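Local coordinates for RNA-dependent RNA Polymerase (Bombyx mori cytoplasmic polyhedrosis virus, PDB 6TZ0), which catalyses RNA-templated RNA synthesis, transcribing the double-stranded viral genome into plus strands and copying these into minus strands, at residues R336-G342 and F735-S740; T343-T349 and Q480-Q486. All coordinates share one frame; numbering follows the deposited sequence.

Contacts 1 and 2 are joined directly: residues 336-342 of contact 1 run on into 343-349 of contact 2. The contact centres lie about 14 Å apart. Asn-340 OD1 is 3.7 Å from Asp-483 CB, and Gly-342 O is 3.7 Å from Ser-482 CB. Arg-254 links them further, since it packs on Asn-340 and forms a salt bridge with Asp-483. Both contacts approach the catalytic centre, where no metal or nucleotide is bound to this chain. The Arg-738 side chain of contact 1 is about 9 Å from that of metal-binding Asp-681. The Arg-484 side chain of contact 2 is about 7 Å from that of Asp-680. Contact 2 also holds Arg-485, which binds UTP.

Contact 1: residues R336-G342 and F735-S740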
ATOM      1  N   ARG A 336      -4.789  -7.540 -27.671  1.00 36.20           N
ATOM      2  CA  ARG A 336      -4.622  -7.677 -26.224  1.00 36.20           C
ATOM      3  C   ARG A 336      -4.373  -9.127 -25.843  1.00 36.20           C
ATOM      4  O   ARG A 336      -3.564  -9.412 -24.954  1.00 36.20           O
ATOM      5  CB  ARG A 336      -5.850  -7.145 -25.473  1.00 36.20           C
ATOM      6  CG  ARG A 336      -6.078  -5.656 -25.588  1.00 36.20           C
ATOM      7  CD  ARG A 336      -4.913  -4.937 -25.010  1.00 36.20           C
ATOM      8  NE  ARG A 336      -4.812  -5.092 -23.564  1.00 36.20           N
ATOM      9  CZ  ARG A 336      -5.133  -4.143 -22.698  1.00 36.20           C
ATOM     10  NH1 ARG A 336      -5.507  -2.956 -23.139  1.00 36.20           N
ATOM     11  NH2 ARG A 336      -5.020  -4.362 -21.400  1.00 36.20           N
ATOM     12  N   ALA A 337      -5.060 -10.058 -26.505  1.00 36.05           N
ATOM     13  CA  ALA A 337      -4.789 -11.472 -26.269  1.00 36.05           C
ATOM     14  C   ALA A 337      -3.444 -11.898 -26.845  1.00 36.05           C
ATOM     15  O   ALA A 337      -2.842 -12.860 -26.362  1.00 36.05           O
ATOM     16  CB  ALA A 337      -5.907 -12.324 -26.856  1.00 36.05           C
ATOM     17  N   MET A 338      -2.963 -11.207 -27.877  1.00 36.98           N
ATOM     18  CA  MET A 338      -1.704 -11.589 -28.506  1.00 36.98           C
ATOM     19  C   MET A 338      -0.485 -11.037 -27.786  1.00 36.98           C
ATOM     20  O   MET A 338       0.597 -11.618 -27.897  1.00 36.98           O
ATOM     21  CB  MET A 338      -1.673 -11.135 -29.961  1.00 36.98           C
ATOM     22  CG  MET A 338      -2.577 -11.936 -30.859  1.00 36.98           C
ATOM     23  SD  MET A 338      -2.630 -11.352 -32.555  1.00 36.98           S
ATOM     24  CE  MET A 338      -3.896 -12.430 -33.198  1.00 36.98           C
ATOM     25  N   THR A 339      -0.610  -9.923 -27.072  1.00 38.70           N
ATOM     26  CA  THR A 339       0.546  -9.353 -26.390  1.00 38.70           C
ATOM     27  C   THR A 339       0.591  -9.654 -24.897  1.00 38.70           C
ATOM     28  O   THR A 339       1.680  -9.765 -24.333  1.00 38.70           O
ATOM     29  CB  THR A 339       0.600  -7.839 -26.605  1.00 38.70           C
ATOM     30  OG1 THR A 339      -0.655  -7.258 -26.242  1.00 38.70           O
ATOM     31  CG2 THR A 339       0.918  -7.503 -28.045  1.00 38.70           C
ATOM     32  N   ASN A 340      -0.555  -9.772 -24.235  1.00 43.82           N
ATOM     33  CA  ASN A 340      -0.571 -10.115 -22.821  1.00 43.82           C
ATOM     34  C   ASN A 340      -0.662 -11.624 -22.659  1.00 43.82           C
ATOM     35  O   ASN A 340      -1.293 -12.323 -23.453  1.00 43.82           O
ATOM     36  CB  ASN A 340      -1.736  -9.434 -22.097  1.00 43.82           C
ATOM     37  CG  ASN A 340      -1.625  -9.518 -20.577  1.00 43.82           C
ATOM     38  OD1 ASN A 340      -0.672 -10.070 -20.034  1.00 43.82           O
ATOM     39  ND2 ASN A 340      -2.613  -8.964 -19.886  1.00 43.82           N
ATOM     40  N   ASP A 341      -0.029 -12.116 -21.598  1.00 46.03           N
ATOM     41  CA  ASP A 341       0.160 -13.541 -21.381  1.00 46.03           C
ATOM     42  C   ASP A 341      -0.754 -14.113 -20.310  1.00 46.03           C
ATOM     43  O   ASP A 341      -1.024 -15.316 -20.325  1.00 46.03           O
ATOM     44  CB  ASP A 341       1.605 -13.796 -20.962  1.00 46.03           C
ATOM     45  CG  ASP A 341       2.037 -15.222 -21.154  1.00 46.03           C
ATOM     46  OD1 ASP A 341       1.287 -16.013 -21.756  1.00 46.03           O
ATOM     47  OD2 ASP A 341       3.139 -15.557 -20.684  1.00 46.03           O
ATOM     48  N   GLY A 342      -1.209 -13.298 -19.368  1.00 49.01           N
ATOM     49  CA  GLY A 342      -2.001 -13.772 -18.269  1.00 49.01           C
ATOM     50  C   GLY A 342      -1.208 -14.110 -17.025  1.00 49.01           C
ATOM     51  O   GLY A 342      -1.704 -13.900 -15.919  1.00 49.01           O
ATOM     52  N   PHE A 735     -11.008  -5.219 -20.680  1.00 32.64           N
ATOM     53  CA  PHE A 735      -9.680  -5.820 -20.806  1.00 32.64           C
ATOM     54  C   PHE A 735      -9.761  -7.220 -20.196  1.00 32.64           C
ATOM     55  O   PHE A 735      -9.553  -7.401 -18.996  1.00 32.64           O
ATOM     56  CB  PHE A 735      -8.606  -4.971 -20.106  1.00 32.64           C
ATOM     57  CG  PHE A 735      -8.361  -3.614 -20.730  1.00 32.64           C
ATOM     58  CD1 PHE A 735      -8.802  -3.305 -22.008  1.00 32.64           C
ATOM     59  CD2 PHE A 735      -7.671  -2.644 -20.018  1.00 32.64           C
ATOM     60  CE1 PHE A 735      -8.572  -2.055 -22.552  1.00 32.64           C
ATOM     61  CE2 PHE A 735      -7.432  -1.398 -20.560  1.00 32.64           C
ATOM     62  CZ  PHE A 735      -7.882  -1.103 -21.826  1.00 32.64           C
ATOM     63  N   ALA A 736     -10.065  -8.214 -21.032  1.00 37.12           N
ATOM     64  CA  ALA A 736     -10.249  -9.574 -20.544  1.00 37.12           C
ATOM     65  C   ALA A 736      -8.940 -10.278 -20.238  1.00 37.12           C
ATOM     66  O   ALA A 736      -8.948 -11.288 -19.528  1.00 37.12           O
ATOM     67  CB  ALA A 736     -11.030 -10.408 -21.556  1.00 37.12           C
ATOM     68  N   ASP A 737      -7.823  -9.780 -20.747  1.00 42.77           N
ATOM     69  CA  ASP A 737      -6.549 -10.444 -20.546  1.00 42.77           C
ATOM     70  C   ASP A 737      -5.812  -9.897 -19.330  1.00 42.77           C
ATOM     71  O   ASP A 737      -4.609 -10.129 -19.178  1.00 42.77           O
ATOM     72  CB  ASP A 737      -5.706 -10.325 -21.813  1.00 42.77           C
ATOM     73  CG  ASP A 737      -4.715 -11.463 -21.964  1.00 42.77           C
ATOM     74  OD1 ASP A 737      -4.622 -12.310 -21.052  1.00 42.77           O
ATOM     75  OD2 ASP A 737      -4.055 -11.536 -23.016  1.00 42.77           O
ATOM     76  N   ARG A 738      -6.510  -9.177 -18.463  1.00 41.14           N
ATOM     77  CA  ARG A 738      -5.981  -8.747 -17.181  1.00 41.14           C
ATOM     78  C   ARG A 738      -6.456  -9.629 -16.042  1.00 41.14           C
ATOM     79  O   ARG A 738      -6.050  -9.416 -14.896  1.00 41.14           O
ATOM     80  CB  ARG A 738      -6.382  -7.297 -16.919  1.00 41.14           C
ATOM     81  CG  ARG A 738      -5.852  -6.341 -17.954  1.00 41.14           C
ATOM     82  CD  ARG A 738      -4.355  -6.256 -17.858  1.00 41.14           C
ATOM     83  NE  ARG A 738      -3.947  -5.716 -16.569  1.00 41.14           N
ATOM     84  CZ  ARG A 738      -3.722  -4.428 -16.343  1.00 41.14           C
ATOM     85  NH1 ARG A 738      -3.357  -4.017 -15.136  1.00 41.14           N
ATOM     86  NH2 ARG A 738      -3.831  -3.556 -17.334  1.00 41.14           N
ATOM     87  N   ILE A 739      -7.306 -10.606 -16.335  1.00 39.99           N
ATOM     88  CA  ILE A 739      -7.821 -11.548 -15.352  1.00 39.99           C
ATOM     89  C   ILE A 739      -7.271 -12.919 -15.699  1.00 39.99           C
ATOM     90  O   ILE A 739      -7.489 -13.419 -16.807  1.00 39.99           O
ATOM     91  CB  ILE A 739      -9.352 -11.559 -15.340  1.00 39.99           C
ATOM     92  CG1 ILE A 739      -9.864 -10.185 -14.932  1.00 39.99           C
ATOM     93  CG2 ILE A 739      -9.870 -12.640 -14.411  1.00 39.99           C
ATOM     94  CD1 ILE A 739     -11.293  -9.994 -15.232  1.00 39.99           C
ATOM     95  N   SER A 740      -6.564 -13.529 -14.756  1.00 42.12           N
ATOM     96  CA  SER A 740      -5.915 -14.812 -14.976  1.00 42.12           C
ATOM     97  C   SER A 740      -6.686 -15.879 -14.223  1.00 42.12           C
ATOM     98  O   SER A 740      -6.704 -15.887 -12.989  1.00 42.12           O
ATOM     99  CB  SER A 740      -4.463 -14.779 -14.521  1.00 42.12           C
ATOM    100  OG  SER A 740      -3.826 -16.006 -14.812  1.00 42.12           O
TER
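Ala-337 and Asp-737 bring their backbones together, with CA atoms 6.1 Å apart. Farther along, Gly-342 CA and Ser-740 CA are 5.2 Å apart. Residues 336-339 are the last turn of helix 325-339, closed by the bond from Asn-340 N to Arg-336 O, and 340-342 continue as loop. The chain leaves helical geometry at Asn-340. No clear hydrogen bond crosses between the segments.

Arg-336 lays its guanidinium over one face of the Phe-735 ring in a cation-pi contact. CZ is 3.8 Å from the ring centroid, and NH1 sits over the ring centre. The two planes are 44° apart, so the guanidinium lies tilted over the ring. Bends at chi2 and chi3 curl the chain so that the guanidinium reaches the ring. Tyr-332 OH binds NH1 within the same helix. Arg-336 NH2 also comes within 4.3 Å of Arg-738 NH2, a like-charge approach. Arg-738 NH2 has a weak bond to Gln-724.

The contact thus ties the C-terminal end of helix 325-339 to the loop after strand 732-733, close to the polymerase catalytic centre. Asp-737 points its carboxylate at this carbonyl-rich helix end, which may disfavour a negative charge there. Asn-340 CB lies 3.3 Å from Asp-737 OD2. The Asn-340 amide runs antiparallel alongside the carboxylate, their planes 33° apart, and its OD1 accepts weak bonds from Asp-341 N and Gly-342 N.

Contact 2: residues T343-T349 and Q480-Q486; sequences TFLATLT and QQSDRRQ
Phe-344 and Leu-345 make most of the nonpolar packing against 480-486. The Phe-344 ring has Gln-481 CA over one face, 4.2 Å from the ring centroid and 12° off its normal, a CH-pi contact. Phe-344 CD1 lies 3.6 Å from Ser-482 CB, and Phe-344 CB meets Gln-480 CB at 3.7 Å. Gln-480 bends at chi2, and its CG also packs on Ala-346 CB. Leu-345 spreads its two methyls along the turn: CD1 is 3.5 Å from Asp-483 N, and CD2 is 3.3 Å from Arg-484 O. Helix 242-248 also packs against Leu-345.

Polar links are few. Gln-486 has CG anti to its backbone N (chi1 -164°) and an extended chain, which carries the amide to the other segment. There NE2 gives a weak, bent bond to Thr-347 O at 3.0 Å. The same NE2 is hydrogen-bonded to Glu-478. Asp-483 instead pairs with Arg-254.

Residues 343-349 lead into helix 349-356, with Leu-348 at its N-cap position. Residues 480-486 connect the antiparallel strands 474-477 and 489-491. This arginine-rich loop, with its UTP-binding Arg-485, is consistent with motif F, the basic nucleotide-binding element of viral RNA polymerase fingers.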
ATOM      1  N   THR A 343       0.017 -14.609 -17.177  1.00 50.16           N
ATOM      2  CA  THR A 343       0.821 -14.987 -16.023  1.00 50.16           C
ATOM      3  C   THR A 343       1.284 -13.756 -15.258  1.00 50.16           C
ATOM      4  O   THR A 343       1.434 -12.669 -15.819  1.00 50.16           O
ATOM      5  CB  THR A 343       2.048 -15.787 -16.452  1.00 50.16           C
ATOM      6  OG1 THR A 343       2.910 -14.956 -17.239  1.00 50.16           O
ATOM      7  CG2 THR A 343       1.634 -16.961 -17.283  1.00 50.16           C
ATOM      8  N   PHE A 344       1.515 -13.935 -13.963  1.00 51.05           N
ATOM      9  CA  PHE A 344       2.082 -12.847 -13.183  1.00 51.05           C
ATOM     10  C   PHE A 344       3.591 -12.863 -13.352  1.00 51.05           C
ATOM     11  O   PHE A 344       4.230 -13.913 -13.256  1.00 51.05           O
ATOM     12  CB  PHE A 344       1.712 -12.949 -11.706  1.00 51.05           C
ATOM     13  CG  PHE A 344       0.266 -12.639 -11.395  1.00 51.05           C
ATOM     14  CD1 PHE A 344      -0.641 -12.276 -12.372  1.00 51.05           C
ATOM     15  CD2 PHE A 344      -0.158 -12.630 -10.088  1.00 51.05           C
ATOM     16  CE1 PHE A 344      -1.955 -11.989 -12.054  1.00 51.05           C
ATOM     17  CE2 PHE A 344      -1.466 -12.338  -9.759  1.00 51.05           C
ATOM     18  CZ  PHE A 344      -2.362 -12.016 -10.742  1.00 51.05           C
ATOM     19  N   LEU A 345       4.157 -11.701 -13.624  1.00 50.17           N
ATOM     20  CA  LEU A 345       5.555 -11.572 -14.000  1.00 50.17           C
ATOM     21  C   LEU A 345       6.397 -11.514 -12.731  1.00 50.17           C
ATOM     22  O   LEU A 345       6.209 -10.618 -11.903  1.00 50.17           O
ATOM     23  CB  LEU A 345       5.739 -10.315 -14.851  1.00 50.17           C
ATOM     24  CG  LEU A 345       5.377 -10.288 -16.344  1.00 50.17           C
ATOM     25  CD1 LEU A 345       3.898 -10.441 -16.652  1.00 50.17           C
ATOM     26  CD2 LEU A 345       5.835  -8.973 -16.918  1.00 50.17           C
ATOM     27  N   ALA A 346       7.311 -12.468 -12.565  1.00 48.13           N
ATOM     28  CA  ALA A 346       8.054 -12.572 -11.317  1.00 48.13           C
ATOM     29  C   ALA A 346       9.407 -13.221 -11.530  1.00 48.13           C
ATOM     30  O   ALA A 346       9.498 -14.268 -12.172  1.00 48.13           O
ATOM     31  CB  ALA A 346       7.295 -13.393 -10.284  1.00 48.13           C
ATOM     32  N   THR A 347      10.434 -12.610 -10.950  1.00 45.72           N
ATOM     33  CA  THR A 347      11.760 -13.206 -10.799  1.00 45.72           C
ATOM     34  C   THR A 347      12.331 -12.783  -9.455  1.00 45.72           C
ATOM     35  O   THR A 347      11.602 -12.383  -8.543  1.00 45.72           O
ATOM     36  CB  THR A 347      12.717 -12.828 -11.937  1.00 45.72           C
ATOM     37  OG1 THR A 347      12.635 -11.423 -12.201  1.00 45.72           O
ATOM     38  CG2 THR A 347      12.474 -13.671 -13.170  1.00 45.72           C
ATOM     39  N   LEU A 348      13.650 -12.932  -9.320  1.00 44.79           N
ATOM     40  CA  LEU A 348      14.372 -12.448  -8.151  1.00 44.79           C
ATOM     41  C   LEU A 348      14.250 -10.938  -8.048  1.00 44.79           C
ATOM     42  O   LEU A 348      14.435 -10.221  -9.033  1.00 44.79           O
ATOM     43  CB  LEU A 348      15.851 -12.829  -8.242  1.00 44.79           C
ATOM     44  CG  LEU A 348      16.294 -14.290  -8.233  1.00 44.79           C
ATOM     45  CD1 LEU A 348      17.789 -14.353  -8.475  1.00 44.79           C
ATOM     46  CD2 LEU A 348      15.931 -14.986  -6.942  1.00 44.79           C
ATOM     47  N   THR A 349      13.958 -10.453  -6.841  1.00 45.22           N
ATOM     48  CA  THR A 349      13.781  -9.023  -6.636  1.00 45.22           C
ATOM     49  C   THR A 349      15.085  -8.240  -6.700  1.00 45.22           C
ATOM     50  O   THR A 349      15.043  -7.016  -6.863  1.00 45.22           O
ATOM     51  CB  THR A 349      13.090  -8.780  -5.303  1.00 45.22           C
ATOM     52  OG1 THR A 349      13.029  -7.374  -5.041  1.00 45.22           O
ATOM     53  CG2 THR A 349      13.824  -9.469  -4.223  1.00 45.22           C
ATOM     54  N   GLN A 480       3.482  -9.237  -7.289  1.00 56.35           N
ATOM     55  CA  GLN A 480       3.173  -9.692  -8.634  1.00 56.35           C
ATOM     56  C   GLN A 480       1.905  -9.019  -9.125  1.00 56.35           C
ATOM     57  O   GLN A 480       0.957  -8.830  -8.359  1.00 56.35           O
ATOM     58  CB  GLN A 480       2.959 -11.203  -8.719  1.00 56.35           C
ATOM     59  CG  GLN A 480       4.180 -12.062  -8.891  1.00 56.35           C
ATOM     60  CD  GLN A 480       5.005 -12.188  -7.647  1.00 56.35           C
ATOM     61  OE1 GLN A 480       6.179 -11.854  -7.641  1.00 56.35           O
ATOM     62  NE2 GLN A 480       4.394 -12.682  -6.578  1.00 56.35           N
ATOM     63  N   GLN A 481       1.908  -8.652 -10.403  1.00 55.11           N
ATOM     64  CA  GLN A 481       0.684  -8.512 -11.175  1.00 55.11           C
ATOM     65  C   GLN A 481       1.037  -8.699 -12.639  1.00 55.11           C
ATOM     66  O   GLN A 481       2.175  -8.467 -13.052  1.00 55.11           O
ATOM     67  CB  GLN A 481      -0.037  -7.176 -10.945  1.00 55.11           C
ATOM     68  CG  GLN A 481       0.682  -5.918 -11.367  1.00 55.11           C
ATOM     69  CD  GLN A 481      -0.150  -4.692 -11.037  1.00 55.11           C
ATOM     70  OE1 GLN A 481      -1.268  -4.813 -10.543  1.00 55.11           O
ATOM     71  NE2 GLN A 481       0.384  -3.514 -11.309  1.00 55.11           N
ATOM     72  N   SER A 482       0.054  -9.150 -13.408  1.00 52.40           N
ATOM     73  CA  SER A 482       0.284  -9.470 -14.805  1.00 52.40           C
ATOM     74  C   SER A 482       0.441  -8.201 -15.628  1.00 52.40           C
ATOM     75  O   SER A 482      -0.026  -7.126 -15.240  1.00 52.40           O
ATOM     76  CB  SER A 482      -0.863 -10.318 -15.351  1.00 52.40           C
ATOM     77  OG  SER A 482      -2.084  -9.609 -15.314  1.00 52.40           O
ATOM     78  N   ASP A 483       1.151  -8.343 -16.754  1.00 50.62           N
ATOM     79  CA  ASP A 483       1.383  -7.291 -17.748  1.00 50.62           C
ATOM     80  C   ASP A 483       2.135  -6.094 -17.151  1.00 50.62           C
ATOM     81  O   ASP A 483       1.988  -4.958 -17.605  1.00 50.62           O
ATOM     82  CB  ASP A 483       0.058  -6.853 -18.394  1.00 50.62           C
ATOM     83  CG  ASP A 483       0.243  -6.222 -19.754  1.00 50.62           C
ATOM     84  OD1 ASP A 483       1.389  -6.194 -20.239  1.00 50.62           O
ATOM     85  OD2 ASP A 483      -0.757  -5.742 -20.324  1.00 50.62           O
ATOM     86  N   ARG A 484       2.971  -6.334 -16.141  1.00 52.56           N
ATOM     87  CA  ARG A 484       3.591  -5.247 -15.396  1.00 52.56           C
ATOM     88  C   ARG A 484       4.815  -5.805 -14.683  1.00 52.56           C
ATOM     89  O   ARG A 484       4.912  -7.008 -14.437  1.00 52.56           O
ATOM     90  CB  ARG A 484       2.581  -4.628 -14.411  1.00 52.56           C
ATOM     91  CG  ARG A 484       2.916  -3.256 -13.811  1.00 52.56           C
ATOM     92  CD  ARG A 484       3.498  -3.372 -12.412  1.00 52.56           C
ATOM     93  NE  ARG A 484       3.670  -2.072 -11.770  1.00 52.56           N
ATOM     94  CZ  ARG A 484       4.748  -1.307 -11.900  1.00 52.56           C
ATOM     95  NH1 ARG A 484       5.765  -1.707 -12.650  1.00 52.56           N
ATOM     96  NH2 ARG A 484       4.811  -0.140 -11.275  1.00 52.56           N
ATOM     97  N   ARG A 485       5.740  -4.913 -14.329  1.00 51.31           N
ATOM     98  CA  ARG A 485       6.975  -5.282 -13.646  1.00 51.31           C
ATOM     99  C   ARG A 485       6.701  -5.701 -12.197  1.00 51.31           C
ATOM    100  O   ARG A 485       5.559  -5.821 -11.750  1.00 51.31           O
ATOM    101  CB  ARG A 485       7.963  -4.124 -13.694  1.00 51.31           C
ATOM    102  CG  ARG A 485       8.458  -3.795 -15.085  1.00 51.31           C
ATOM    103  CD  ARG A 485       9.363  -2.576 -15.060  1.00 51.31           C
ATOM    104  NE  ARG A 485       8.624  -1.389 -14.638  1.00 51.31           N
ATOM    105  CZ  ARG A 485       9.167  -0.195 -14.430  1.00 51.31           C
ATOM    106  NH1 ARG A 485      10.467  -0.007 -14.619  1.00 51.31           N
ATOM    107  NH2 ARG A 485       8.401   0.817 -14.043  1.00 51.31           N
ATOM    108  N   GLN A 486       7.776  -5.936 -11.441  1.00 51.67           N
ATOM    109  CA  GLN A 486       7.612  -6.638 -10.173  1.00 51.67           C
ATOM    110  C   GLN A 486       7.161  -5.718  -9.035  1.00 51.67           C
ATOM    111  O   GLN A 486       6.459  -6.187  -8.135  1.00 51.67           O
ATOM    112  CB  GLN A 486       8.903  -7.374  -9.813  1.00 51.67           C
ATOM    113  CG  GLN A 486       8.717  -8.431  -8.733  1.00 51.67           C
ATOM    114  CD  GLN A 486       9.968  -9.216  -8.436  1.00 51.67           C
ATOM    115  OE1 GLN A 486      11.028  -8.952  -8.986  1.00 51.67           O
ATOM    116  NE2 GLN A 486       9.845 -10.203  -7.564  1.00 51.67           N
TER